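PDB 3CK6: zinc transport protein ZntB, which probably imports zinc ions together with protons across the inner membrane, as a homopentamer whose cytoplasmic domains together form a funnel. Local coordinates for residues E[119-122]-E[123-127]. The protein carries 1 engineered substitution. Residues are numbered along the deposited sequence; the frame is centred on the assembly and turned at random.
Sequences MEIR and QALAE
From Met119 to Ala126 the chain is the last part of an alpha-helix, and four successive i+4 to i backbone hydrogen bonds (N-H to C=O) join its turns, from Met119 O···Gln123 N at 2.8 Å to Arg122 O···Ala126 N at 3.0 Å. Straightest of the four is Leu125 N to Ile121 O, with 170° at the hydrogen. On the buried side Ile121 and Leu125 lie alongside each other, CG2 of Ile121 3.9 Å from CD1 of Leu125. With CG1 beside the backbone N (chi1 -64°), CG2 of Ile121 falls anti to that N, beside the next turn, while the side chain also packs on Leu137 and Ile141; Leu125 reaches Trp11 and Trp33. Gln123 instead lays its aliphatic stem back over the preceding turn, CG 3.1 Å from Met119 O, on a more exposed face. The charged ends serve different neighbours: Glu120 forms a salt bridge with Lys148 of helix 134-161, and Arg122, its chain bent at chi3 (69°), pairs with Glu9 of strand 7-12. With Ile121 and Leu125 buried and Gln123 and Ala126 exposed, this is the end of an amphipathic helix, wedged between the mixed sheet and helix 134-161 in a CorA-family cytoplasmic domain.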
loop_
_atom_site.group_PDB
_atom_site.type_symbol
_atom_site.label_atom_id
_atom_site.label_comp_id
_atom_site.label_asym_id
_atom_site.label_seq_id
_atom_site.Cartn_x
_atom_site.Cartn_y
_atom_site.Cartn_z
HETATM N N MSE E 119 -28.085 4.607 24.592
HETATM C CA MSE E 119 -29.424 4.467 25.183
HETATM C C MSE E 119 -29.729 3.044 25.623
HETATM O O MSE E 119 -30.268 2.832 26.707
HETATM C CB MSE E 119 -30.531 4.901 24.200
HETATM C CG MSE E 119 -30.428 6.324 23.774
HETATM SE SE MSE E 119 -31.885 6.794 22.617
HETATM C CE MSE E 119 -30.896 7.932 21.418
ATOM N N GLU E 120 -29.396 2.075 24.775
ATOM C CA GLU E 120 -29.664 0.658 25.078
ATOM C C GLU E 120 -28.853 0.190 26.295
ATOM O O GLU E 120 -29.370 -0.535 27.144
ATOM C CB GLU E 120 -29.493 -0.218 23.825
ATOM C CG GLU E 120 -30.696 0.035 22.858
ATOM C CD GLU E 120 -30.605 -0.585 21.456
ATOM O OE1 GLU E 120 -29.695 -1.392 21.157
ATOM O OE2 GLU E 120 -31.492 -0.241 20.634
ATOM N N ILE E 121 -27.619 0.666 26.414
ATOM C CA ILE E 121 -26.796 0.366 27.601
ATOM C C ILE E 121 -27.374 1.003 28.856
ATOM O O ILE E 121 -27.546 0.330 29.869
ATOM C CB ILE E 121 -25.305 0.748 27.383
ATOM C CG1 ILE E 121 -24.703 -0.119 26.257
ATOM C CG2 ILE E 121 -24.519 0.645 28.702
ATOM C CD1 ILE E 121 -23.503 0.493 25.550
ATOM N N ARG E 122 -27.714 2.290 28.762
ATOM C CA ARG E 122 -28.410 3.015 29.832
ATOM C C ARG E 122 -29.726 2.324 30.285
ATOM O O ARG E 122 -30.002 2.221 31.486
ATOM C CB ARG E 122 -28.647 4.467 29.399
ATOM C CG ARG E 122 -27.339 5.344 29.286
ATOM C CD ARG E 122 -27.664 6.660 28.553
ATOM N NE ARG E 122 -28.520 7.478 29.405
ATOM C CZ ARG E 122 -29.277 8.498 29.017
ATOM N NH1 ARG E 122 -29.314 8.882 27.747
ATOM N NH2 ARG E 122 -30.005 9.131 29.934
ATOM N N GLN E 123 -30.513 1.826 29.333
ATOM C CA GLN E 123 -31.737 1.058 29.659
ATOM C C GLN E 123 -31.439 -0.253 30.420
ATOM O O GLN E 123 -32.094 -0.552 31.414
ATOM C CB GLN E 123 -32.574 0.800 28.399
ATOM C CG GLN E 123 -33.117 2.107 27.796
ATOM C CD GLN E 123 -34.109 1.928 26.649
ATOM O OE1 GLN E 123 -34.348 0.812 26.155
ATOM N NE2 GLN E 123 -34.695 3.044 26.215
ATOM N N ALA E 124 -30.434 -0.995 29.962
ATOM C CA ALA E 124 -29.986 -2.228 30.601
ATOM C C ALA E 124 -29.503 -1.994 32.047
ATOM O O ALA E 124 -29.871 -2.747 32.963
ATOM C CB ALA E 124 -28.891 -2.874 29.756
ATOM N N LEU E 125 -28.703 -0.948 32.242
ATOM C CA LEU E 125 -28.268 -0.524 33.578
ATOM C C LEU E 125 -29.459 -0.216 34.477
ATOM O O LEU E 125 -29.490 -0.627 35.638
ATOM C CB LEU E 125 -27.315 0.682 33.505
ATOM C CG LEU E 125 -25.944 0.399 32.878
ATOM C CD1 LEU E 125 -25.218 1.673 32.446
ATOM C CD2 LEU E 125 -25.073 -0.451 33.827
ATOM N N ALA E 126 -30.443 0.490 33.916
ATOM C CA ALA E 126 -31.669 0.849 34.620
ATOM C C ALA E 126 -32.454 -0.402 35.047
ATOM O O ALA E 126 -33.125 -0.389 36.083
ATOM C CB ALA E 126 -32.527 1.775 33.745
ATOM N N GLU E 127 -32.348 -1.480 34.259
ATOM C CA GLU E 127 -33.025 -2.762 34.552
ATOM C C GLU E 127 -32.133 -3.698 35.354
ATOM O O GLU E 127 -32.467 -4.874 35.516
ATOM C CB GLU E 127 -33.420 -3.505 33.271
ATOM C CG GLU E 127 -33.718 -2.654 32.072
ATOM C CD GLU E 127 -35.197 -2.399 31.838
ATOM O OE1 GLU E 127 -35.946 -2.266 32.829
ATOM O OE2 GLU E 127 -35.604 -2.318 30.650
#